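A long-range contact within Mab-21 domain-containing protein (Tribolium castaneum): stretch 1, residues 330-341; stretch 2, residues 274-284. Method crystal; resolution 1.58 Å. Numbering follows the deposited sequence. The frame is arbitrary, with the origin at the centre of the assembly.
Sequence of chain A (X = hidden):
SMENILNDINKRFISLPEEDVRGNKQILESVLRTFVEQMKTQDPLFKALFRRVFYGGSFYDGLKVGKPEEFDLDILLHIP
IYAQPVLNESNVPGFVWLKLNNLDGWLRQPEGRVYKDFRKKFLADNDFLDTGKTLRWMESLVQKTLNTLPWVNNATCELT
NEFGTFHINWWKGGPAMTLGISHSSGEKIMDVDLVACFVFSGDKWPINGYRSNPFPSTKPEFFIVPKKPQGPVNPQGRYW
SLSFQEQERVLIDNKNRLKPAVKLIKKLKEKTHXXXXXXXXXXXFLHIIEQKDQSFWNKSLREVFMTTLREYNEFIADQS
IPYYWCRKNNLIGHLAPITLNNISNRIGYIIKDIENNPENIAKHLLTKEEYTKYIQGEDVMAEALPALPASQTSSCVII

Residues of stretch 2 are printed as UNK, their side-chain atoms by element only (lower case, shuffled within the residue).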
# COMPACT_ATOMS: atom_id res chain seq x y z
N ASN A 330 -3.52 16.24 -9.53
CA ASN A 330 -4.94 15.89 -9.40
C ASN A 330 -5.07 14.39 -9.68
O ASN A 330 -4.91 13.95 -10.82
CB ASN A 330 -5.80 16.72 -10.35
CG ASN A 330 -7.28 16.36 -10.29
OD1 ASN A 330 -7.72 15.55 -9.47
ND2 ASN A 330 -8.07 16.98 -11.15
N LEU A 331 -5.38 13.62 -8.63
CA LEU A 331 -5.38 12.17 -8.74
C LEU A 331 -6.41 11.67 -9.74
O LEU A 331 -6.25 10.58 -10.30
CB LEU A 331 -5.62 11.53 -7.37
CG LEU A 331 -4.52 11.76 -6.33
CD1 LEU A 331 -4.84 11.02 -5.04
CD2 LEU A 331 -3.17 11.35 -6.88
N ILE A 332 -7.48 12.42 -9.98
CA ILE A 332 -8.49 12.03 -10.95
C ILE A 332 -8.50 12.96 -12.16
O ILE A 332 -9.48 13.00 -12.90
CB ILE A 332 -9.88 11.93 -10.31
CG1 ILE A 332 -10.28 13.26 -9.66
CG2 ILE A 332 -9.93 10.81 -9.29
CD1 ILE A 332 -11.70 13.26 -9.11
N GLY A 333 -7.41 13.71 -12.37
CA GLY A 333 -7.33 14.59 -13.51
C GLY A 333 -7.39 13.87 -14.85
O GLY A 333 -7.72 14.50 -15.86
N HIS A 334 -7.10 12.58 -14.86
CA HIS A 334 -7.11 11.79 -16.09
C HIS A 334 -8.48 11.19 -16.41
O HIS A 334 -8.66 10.67 -17.51
CB HIS A 334 -6.08 10.67 -16.01
CG HIS A 334 -6.34 9.70 -14.90
ND1 HIS A 334 -6.14 10.02 -13.57
CD2 HIS A 334 -6.79 8.42 -14.91
CE1 HIS A 334 -6.45 8.98 -12.82
NE2 HIS A 334 -6.85 8.00 -13.61
N LEU A 335 -9.43 11.25 -15.48
CA LEU A 335 -10.75 10.67 -15.72
C LEU A 335 -11.65 11.65 -16.46
O LEU A 335 -11.61 12.86 -16.22
CB LEU A 335 -11.40 10.26 -14.41
CG LEU A 335 -10.70 9.12 -13.66
CD1 LEU A 335 -11.43 8.83 -12.36
CD2 LEU A 335 -10.63 7.87 -14.53
N ALA A 336 -12.47 11.12 -17.37
CA ALA A 336 -13.27 11.96 -18.24
C ALA A 336 -14.39 12.64 -17.45
O ALA A 336 -14.96 12.05 -16.53
CB ALA A 336 -13.87 11.13 -19.37
N PRO A 337 -14.72 13.89 -17.79
CA PRO A 337 -15.83 14.59 -17.10
C PRO A 337 -17.14 13.83 -17.12
O PRO A 337 -17.86 13.83 -16.11
CB PRO A 337 -15.93 15.91 -17.87
CG PRO A 337 -14.55 16.14 -18.40
CD PRO A 337 -14.01 14.78 -18.73
N ILE A 338 -17.48 13.18 -18.24
CA ILE A 338 -18.73 12.41 -18.31
C ILE A 338 -18.73 11.30 -17.27
O ILE A 338 -19.73 11.09 -16.57
CB ILE A 338 -18.92 11.86 -19.73
CG1 ILE A 338 -19.27 12.99 -20.70
CG2 ILE A 338 -20.01 10.79 -19.76
CD1 ILE A 338 -19.25 12.57 -22.15
N THR A 339 -17.61 10.58 -17.14
CA THR A 339 -17.51 9.52 -16.14
C THR A 339 -17.71 10.07 -14.73
O THR A 339 -18.46 9.50 -13.93
CB THR A 339 -16.14 8.83 -16.26
OG1 THR A 339 -15.98 8.33 -17.59
CG2 THR A 339 -16.02 7.69 -15.26
N LEU A 340 -17.03 11.17 -14.41
CA LEU A 340 -17.15 11.73 -13.07
C LEU A 340 -18.54 12.31 -12.81
O LEU A 340 -19.06 12.21 -11.70
CB LEU A 340 -16.08 12.80 -12.86
CG LEU A 340 -14.65 12.28 -12.94
CD1 LEU A 340 -13.65 13.43 -12.96
CD2 LEU A 340 -14.36 11.34 -11.78
N ASN A 341 -19.15 12.92 -13.84
CA ASN A 341 -20.52 13.40 -13.70
C ASN A 341 -21.48 12.26 -13.39
O ASN A 341 -22.32 12.36 -12.50
CB ASN A 341 -20.95 14.13 -14.98
CG ASN A 341 -20.34 15.52 -15.11
OD1 ASN A 341 -19.80 16.07 -14.14
ND2 ASN A 341 -20.42 16.09 -16.30
N UNK A 274 -16.47 1.28 -9.80
CA UNK A 274 -15.08 0.80 -9.72
C UNK A 274 -14.10 1.64 -10.50
O UNK A 274 -12.89 1.39 -10.43
c UNK A 274 -16.63 -0.93 -10.42
c UNK A 274 -15.17 -0.62 -10.31
c UNK A 274 -17.33 0.37 -10.57
N UNK A 275 -14.58 2.63 -11.26
CA UNK A 275 -13.72 3.58 -11.96
C UNK A 275 -12.82 4.37 -11.02
O UNK A 275 -11.81 4.93 -11.47
n UNK A 275 -15.70 3.84 -14.77
c UNK A 275 -15.75 3.89 -13.44
c UNK A 275 -14.57 4.56 -12.76
o UNK A 275 -16.68 3.44 -12.78
N UNK A 276 -13.16 4.44 -9.73
CA UNK A 276 -12.43 5.25 -8.75
C UNK A 276 -11.48 4.33 -7.99
O UNK A 276 -11.92 3.34 -7.39
c UNK A 276 -14.34 6.89 -8.56
c UNK A 276 -13.38 5.97 -7.79
c UNK A 276 -12.59 6.73 -6.72
c UNK A 276 -13.65 8.06 -9.27
N UNK A 277 -10.19 4.65 -8.00
CA UNK A 277 -9.22 3.85 -7.28
C UNK A 277 -9.34 4.04 -5.77
O UNK A 277 -9.70 5.12 -5.29
c UNK A 277 -7.80 4.20 -7.74
N UNK A 278 -9.02 2.98 -5.02
CA UNK A 278 -9.14 3.03 -3.57
C UNK A 278 -8.29 4.14 -2.96
O UNK A 278 -8.71 4.78 -1.99
o UNK A 278 -9.70 0.68 -3.35
c UNK A 278 -8.77 1.68 -2.97
N UNK A 279 -7.11 4.40 -3.52
CA UNK A 279 -6.26 5.44 -2.94
C UNK A 279 -6.90 6.82 -3.07
O UNK A 279 -6.59 7.72 -2.28
c UNK A 279 -3.45 6.14 -1.60
c UNK A 279 -2.56 8.40 -2.91
c UNK A 279 -3.45 7.54 -3.53
c UNK A 279 -3.90 6.39 -2.89
c UNK A 279 -2.56 7.01 -0.96
c UNK A 279 -2.12 8.14 -1.63
o UNK A 279 -1.24 9.01 -1.03
c UNK A 279 -4.87 5.44 -3.58
N UNK A 280 -7.77 7.01 -4.07
CA UNK A 280 -8.45 8.29 -4.19
C UNK A 280 -9.42 8.50 -3.04
O UNK A 280 -9.59 9.63 -2.55
o UNK A 280 -6.04 7.24 -10.12
c UNK A 280 -8.94 7.80 -7.98
c UNK A 280 -9.19 8.38 -5.53
c UNK A 280 -6.96 8.08 -6.69
c UNK A 280 -8.34 8.08 -6.76
c UNK A 280 -8.18 7.52 -9.10
c UNK A 280 -6.81 7.52 -9.01
c UNK A 280 -6.19 7.79 -7.81
N UNK A 281 -10.07 7.43 -2.58
CA UNK A 281 -10.94 7.52 -1.41
C UNK A 281 -10.10 7.75 -0.16
O UNK A 281 -10.44 8.59 0.69
c UNK A 281 -11.81 6.26 -1.29
c UNK A 281 -13.48 4.84 -2.58
c UNK A 281 -12.80 6.19 -2.45
c UNK A 281 -12.57 6.25 0.04
N UNK A 282 -9.00 7.01 -0.01
CA UNK A 282 -8.08 7.25 1.10
C UNK A 282 -7.63 8.70 1.13
O UNK A 282 -7.60 9.33 2.19
n UNK A 282 -2.48 4.89 2.93
c UNK A 282 -6.87 6.31 1.00
c UNK A 282 -5.98 6.29 2.24
c UNK A 282 -3.82 5.45 3.23
c UNK A 282 -4.69 5.54 1.98
N UNK A 283 -7.31 9.26 -0.05
CA UNK A 283 -6.86 10.64 -0.14
C UNK A 283 -7.94 11.61 0.32
O UNK A 283 -7.65 12.59 1.02
o UNK A 283 -5.29 10.14 -1.92
c UNK A 283 -6.42 10.96 -1.57
c UNK A 283 -6.03 12.43 -1.70
N UNK A 284 -9.19 11.37 -0.08
CA UNK A 284 -10.28 12.22 0.39
C UNK A 284 -10.33 12.23 1.91
O UNK A 284 -10.50 13.28 2.53
c UNK A 284 -11.62 11.76 -0.23
c UNK A 284 -11.67 12.13 -1.71
c UNK A 284 -12.80 12.37 0.51
O HOH W 1 -3.69 9.35 -10.32
O HOH W 2 -7.49 5.91 -12.52

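Position 274 has three side-chain carbons that close a ring onto the backbone N, out of reach of the first stretch; only proline does this. The ring of Pro274 restrains phi, here -66°, in the loop before the helix. Position 275 carries two carbons, the second bearing one oxygen and one nitrogen, with the nitrogen near Thr339: an amide on a short arm, hence Asn275. Its CA-to-CB bond points toward the other stretch, and ND2 lies 3.9 Å from Thr339 CG2, a loose contact that suits a polar group at an exposed border.

At position 276 four carbons fork at the first, one arm being two carbons long, and its end meets Leu335 and Leu340; this is isoleucine. The CD1 atom of Ile276 lies 3.9 Å from Leu335 CD1 and 4.2 Å from Leu340 CD2, so a buried, branched hydrocarbon meets two leucines. Position 277 has a single carbon and makes no contact across; it is Ala277, at the N-cap position. Position 278, one carbon then one oxygen, out of reach, is Ser278, in the first turn of the helix, its hydroxyl hydrogen-bonded elsewhere in the structure.

Position 279 shows one carbon, then a six-carbon ring bearing an oxygen, and a ring carbon meets Leu331: Tyr279. Its CD2 lies 4.0 Å from Leu331 CD1, while its hydroxyl is hydrogen-bonded elsewhere. Position 280 has the same atoms, but its CA-to-CB bond points toward stretch 1 and its ring lies against Leu331 and Ile332, the middle of the turn from Asn330 to Gly333. In Tyr280, CD1 lies 3.8 Å from Leu331 CB and CD2 lies 3.4 Å from Ile332 CG2, with the Leu331 carbonyl carbon over one ring face. The phenol's reach places OH at the edge of the His334 ring, 3.2 Å from His334 CE1.

Position 281, four carbons forked like those at 276, is Ile281, buried but out of reach of the first stretch. Position 282, four carbons in a row ending in nitrogen, is Lys282; its extended chain ends in an amine bonded elsewhere. At position 283 one carbon carries an oxygen and a carbon, the oxygen lying by Leu331, giving Thr283. Its OG1 donates to Tyr279 O at 2.8 Å, satisfying a buried hydroxyl that also lies 3.3 Å from Leu331 CD1. Position 284, one carbon carrying two more, beyond reach, is Val284, compact and apolar as suits a buried helix position.

The contact is chiefly apolar packing, with Leu331 and Tyr280 contributing the largest covered areas. Two overlapping type I turns present Leu331, Ile332 and His334 to the Tyr280 ring. Water then links the polar atoms: one molecule donates to Leu331 O (2.8 Å) and bonds Tyr280 OH (3.2 Å), while another joins Tyr280 OH (3.1 Å) to His334 NE2 (2.4 Å).

Stretch 2 274-284: PNIASYYIKTV
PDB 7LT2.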